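Local coordinates for protein Udp-n-acetylglucosamine pyrophosphorylase (Trypanosoma brucei, PDB 4BQH) that probably catalyses the formation of UDP-N-acetylglucosamine and diphosphate from UTP and N-acetylglucosamine 1-phosphate, the closing step of this nucleotide-sugar pathway, at residues L285-D290 / D431-P436; V306-K311 / I425-R430. One frame throughout, in Å; residues are numbered along the deposited sequence.

Contact 1 of 2, residues L285-D290 / D431-P436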
# COMPACT_ATOMS: atom_id res chain seq x y z
N LEU A 285 -8.15 5.98 -4.43
CA LEU A 285 -8.40 7.05 -3.47
C LEU A 285 -7.29 7.22 -2.42
O LEU A 285 -7.50 7.90 -1.41
CB LEU A 285 -9.73 6.82 -2.77
CG LEU A 285 -11.04 7.22 -3.47
CD1 LEU A 285 -11.11 6.94 -4.97
CD2 LEU A 285 -12.15 6.50 -2.72
N ALA A 286 -6.12 6.65 -2.67
CA ALA A 286 -5.07 6.58 -1.66
C ALA A 286 -4.66 7.99 -1.21
O ALA A 286 -4.41 8.87 -2.05
CB ALA A 286 -3.87 5.84 -2.20
N ASN A 287 -4.66 8.20 0.11
CA ASN A 287 -4.29 9.47 0.65
C ASN A 287 -2.77 9.41 0.86
O ASN A 287 -2.27 9.07 1.94
CB ASN A 287 -5.07 9.75 1.93
CG ASN A 287 -4.91 11.17 2.40
OD1 ASN A 287 -4.08 11.92 1.89
ND2 ASN A 287 -5.70 11.55 3.39
N VAL A 288 -2.05 9.74 -0.21
CA VAL A 288 -0.60 9.54 -0.30
C VAL A 288 0.15 10.64 0.46
O VAL A 288 -0.11 11.83 0.26
CB VAL A 288 -0.16 9.53 -1.78
CG1 VAL A 288 1.35 9.40 -1.90
CG2 VAL A 288 -0.86 8.40 -2.51
N ALA A 289 1.09 10.23 1.32
CA ALA A 289 1.79 11.15 2.24
C ALA A 289 0.80 11.97 3.07
O ALA A 289 0.85 13.20 3.11
CB ALA A 289 2.79 12.03 1.48
N ASP A 290 -0.15 11.28 3.69
CA ASP A 290 -1.23 11.93 4.44
C ASP A 290 -0.64 12.59 5.69
O ASP A 290 -0.20 11.88 6.59
CB ASP A 290 -2.23 10.84 4.86
CG ASP A 290 -3.36 11.35 5.71
OD1 ASP A 290 -3.41 12.53 6.08
OD2 ASP A 290 -4.25 10.52 6.02
N ASP A 431 -15.22 6.13 1.85
CA ASP A 431 -15.49 6.73 0.56
C ASP A 431 -14.53 7.87 0.21
O ASP A 431 -14.52 8.32 -0.93
CB ASP A 431 -16.95 7.15 0.48
CG ASP A 431 -17.89 5.95 0.35
OD1 ASP A 431 -17.48 4.79 0.50
OD2 ASP A 431 -19.07 6.17 0.07
N ASP A 432 -13.70 8.29 1.17
CA ASP A 432 -12.67 9.30 0.93
C ASP A 432 -11.28 8.66 0.74
O ASP A 432 -10.35 9.32 0.27
CB ASP A 432 -12.60 10.30 2.10
CG ASP A 432 -13.81 11.23 2.17
OD1 ASP A 432 -14.49 11.44 1.14
OD2 ASP A 432 -14.05 11.77 3.28
N GLU A 433 -11.15 7.38 1.11
CA GLU A 433 -9.84 6.81 1.38
C GLU A 433 -9.57 5.46 0.72
O GLU A 433 -8.43 5.05 0.65
CB GLU A 433 -9.66 6.67 2.90
CG GLU A 433 -9.62 7.98 3.68
CD GLU A 433 -8.20 8.47 3.95
OE1 GLU A 433 -7.27 7.66 3.89
OE2 GLU A 433 -8.03 9.67 4.25
N PHE A 434 -10.60 4.77 0.24
CA PHE A 434 -10.42 3.39 -0.18
C PHE A 434 -11.32 3.05 -1.37
O PHE A 434 -12.52 2.84 -1.18
CB PHE A 434 -10.72 2.47 1.03
CG PHE A 434 -10.55 0.99 0.76
CD1 PHE A 434 -9.29 0.45 0.49
CD2 PHE A 434 -11.65 0.14 0.79
CE1 PHE A 434 -9.15 -0.91 0.22
CE2 PHE A 434 -11.52 -1.23 0.57
CZ PHE A 434 -10.26 -1.76 0.30
N GLY A 435 -10.71 2.95 -2.56
CA GLY A 435 -11.38 2.64 -3.84
C GLY A 435 -10.46 1.72 -4.63
O GLY A 435 -9.77 2.17 -5.57
N PRO A 436 -10.40 0.45 -4.24
CA PRO A 436 -9.48 -0.50 -4.86
C PRO A 436 -9.96 -0.89 -6.25
O PRO A 436 -11.14 -1.19 -6.46
CB PRO A 436 -9.50 -1.70 -3.89
CG PRO A 436 -10.82 -1.62 -3.24
CD PRO A 436 -11.21 -0.17 -3.18
O HOH W 1 -6.21 6.38 1.78
O HOH W 2 -6.60 10.94 7.03
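E433 and D290 bring two carboxylates close together, with E433 OE2 only 4.3 Å from D290 OD2, and the amide of N287 reaches into the same cluster. One direct hydrogen bond joins the segments: N287 ND2 donates to E433 OE2 at 3.1 Å, nearly straight at 167°. It uses the syn side of the carboxylate, the donor standing 30° out of that plane, and the two flat groups are turned 51° apart. CG of N287 stands anti to the backbone N, while the E433 chain bends at chi2, and the end of a side chain that starts away from 285-290 comes back beside N287 CB. The other end of the amide is held by R158, through N287 OD1. Water 1 makes a second bridge, accepting from N287 N and donating to both E433 O and E433 OE1, the latter at 2.7 Å. Beside this polar half, the L285 side chain packs against the backbone of 431-435: CD2 lies 3.5 Å from D431 O in the short helix, and CB 3.7 Å from F434 N just past it. Its apolar partners, L454 and L455, come from helix 448-471. The contact thus fastens the loop between strand 275-280 and helix 291-300, which D290 caps through V292 N, to the short helix after strand 423-427. The two acids both form salt bridges with K307, which would offset their mutual repulsion and is consistent with both being ionised.

Contact 2 of 2, residues V306-K311 / I425-R430; sequences VKTCPK and IMQVDR
V306–T308 and I425–Q427 pair as neighbouring parallel strands in the mixed central sheet of this GT-A-type nucleotidyltransferase, their short axes 4.7 Å apart. Three backbone bonds set the register: M426 N donates to V306 O at 2.8 Å, T308 N to M426 O at 3.0 Å, and V428 N to T308 O at 2.8 Å. The first and last donors approach nearly along the C=O axis, whereas T308 N is tilted 30° from the carbonyl plane of M426. On the face carrying V306 and I425, the T308 hydroxyl donates to Q427 OE1 at 2.7 Å. OG1, between the backbone N and the carbonyl carbon, faces the amide that the bend at chi2 carries across the threonine. The far end of that amide, NE2, is satisfied by N353 O. On the other face, K307 runs extended alongside M426, its ammonium engaged by E433 and D290. At the end of strand 306-309, C309 SG packs on V428 CG2 at 3.9 Å. Past the strand, the P310 carbonyl takes two donors, R430 NH2 directly and water 3, which in turn accepts from R430 NE. E316 holds NH1 of the same guanidinium in a salt bridge. R430 NH2 meets P310 O at 2.9 Å and 168°, with the oxygen only 3° out of the guanidinium plane.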
# COMPACT_ATOMS: atom_id res chain seq x y z
N VAL A 306 -2.36 1.95 11.82
CA VAL A 306 -3.14 1.38 10.72
C VAL A 306 -4.36 2.23 10.44
O VAL A 306 -5.02 2.78 11.38
CB VAL A 306 -3.57 -0.09 10.98
CG1 VAL A 306 -2.32 -0.96 11.19
CG2 VAL A 306 -4.50 -0.18 12.18
N LYS A 307 -4.68 2.36 9.15
CA LYS A 307 -5.98 2.94 8.81
C LYS A 307 -7.01 1.84 8.64
O LYS A 307 -6.74 0.79 8.06
CB LYS A 307 -5.91 3.72 7.50
CG LYS A 307 -5.42 5.14 7.70
CD LYS A 307 -5.50 5.86 6.35
CE LYS A 307 -5.07 7.30 6.52
NZ LYS A 307 -4.86 7.95 5.18
N THR A 308 -8.21 2.10 9.14
CA THR A 308 -9.30 1.12 9.11
C THR A 308 -10.58 1.85 8.76
O THR A 308 -10.64 3.07 8.88
CB THR A 308 -9.47 0.44 10.48
OG1 THR A 308 -9.69 1.44 11.48
CG2 THR A 308 -8.20 -0.34 10.83
N CYS A 309 -11.59 1.11 8.32
CA CYS A 309 -12.90 1.68 8.00
C CYS A 309 -14.00 0.86 8.69
O CYS A 309 -13.83 -0.35 8.87
CB CYS A 309 -13.13 1.62 6.48
SG CYS A 309 -11.98 2.70 5.58
N PRO A 310 -15.14 1.48 9.04
CA PRO A 310 -16.28 0.67 9.47
C PRO A 310 -16.65 -0.38 8.40
O PRO A 310 -16.52 -0.11 7.19
CB PRO A 310 -17.43 1.68 9.63
CG PRO A 310 -16.80 3.04 9.59
CD PRO A 310 -15.47 2.92 8.91
N LYS A 311 -17.12 -1.55 8.81
CA LYS A 311 -17.60 -2.54 7.84
C LYS A 311 -18.86 -2.04 7.13
O LYS A 311 -19.64 -1.31 7.72
CB LYS A 311 -17.90 -3.90 8.49
CG LYS A 311 -16.67 -4.51 9.18
CD LYS A 311 -16.54 -6.00 8.93
CE LYS A 311 -17.83 -6.78 9.10
NZ LYS A 311 -17.70 -8.24 8.86
N ILE A 425 -4.72 2.85 15.89
CA ILE A 425 -5.71 2.72 14.81
C ILE A 425 -6.23 4.11 14.48
O ILE A 425 -6.54 4.91 15.40
CB ILE A 425 -6.90 1.88 15.28
CG1 ILE A 425 -6.47 0.40 15.38
CG2 ILE A 425 -8.10 2.06 14.33
CD1 ILE A 425 -7.45 -0.50 16.13
N MET A 426 -6.35 4.41 13.19
CA MET A 426 -7.03 5.63 12.73
C MET A 426 -8.20 5.18 11.84
O MET A 426 -7.99 4.63 10.77
CB MET A 426 -6.06 6.55 11.97
CG MET A 426 -6.67 7.90 11.59
SD MET A 426 -5.38 9.04 11.00
CE MET A 426 -5.12 8.44 9.40
N GLN A 427 -9.42 5.35 12.35
CA GLN A 427 -10.62 4.93 11.63
C GLN A 427 -11.01 6.08 10.69
O GLN A 427 -11.26 7.18 11.15
CB GLN A 427 -11.75 4.61 12.61
CG GLN A 427 -13.06 4.14 11.95
CD GLN A 427 -13.24 2.62 11.96
OE1 GLN A 427 -12.35 1.87 11.54
NE2 GLN A 427 -14.40 2.17 12.44
N VAL A 428 -11.04 5.80 9.39
CA VAL A 428 -11.23 6.83 8.36
C VAL A 428 -12.50 6.55 7.54
O VAL A 428 -13.08 5.47 7.62
CB VAL A 428 -10.00 6.98 7.42
CG1 VAL A 428 -8.76 7.40 8.20
CG2 VAL A 428 -9.73 5.70 6.62
N ASP A 429 -12.88 7.55 6.75
CA ASP A 429 -14.04 7.54 5.90
C ASP A 429 -13.74 6.75 4.62
O ASP A 429 -12.98 7.21 3.78
CB ASP A 429 -14.34 9.03 5.59
CG ASP A 429 -15.74 9.27 5.09
OD1 ASP A 429 -16.23 8.46 4.26
OD2 ASP A 429 -16.33 10.31 5.53
N ARG A 430 -14.37 5.58 4.45
CA ARG A 430 -14.03 4.67 3.35
C ARG A 430 -14.15 5.37 2.00
O ARG A 430 -13.30 5.23 1.14
CB ARG A 430 -14.93 3.42 3.37
CG ARG A 430 -14.59 2.42 2.27
CD ARG A 430 -15.64 1.31 2.18
NE ARG A 430 -15.74 0.55 3.42
CZ ARG A 430 -15.56 -0.78 3.52
NH1 ARG A 430 -15.25 -1.51 2.46
NH2 ARG A 430 -15.70 -1.37 4.71
O HOH W 3 -17.18 1.90 5.56

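K307 ties the two contacts together: from the strand pair of contact 2 its NZ reaches into contact 1, forming salt bridges with E433 OE1 at 2.7 Å and with D290 OD2 at 2.8 Å. The centres of the contacts lie 11 Å apart. Apolar packing adds a second junction, V428 CG2 of contact 2 resting 3.7 Å from E433 CG of contact 1. Chain order is consistent with this closeness: strand 423-427 is followed, after two residues, by helix 430-433, while helix 291-300 and strand 304-309 follow the 285-290 loop. The inhibitor pocket draws its 19 residues from between positions 48 and 401, so neither 425-430 nor 431-436 contributes to it.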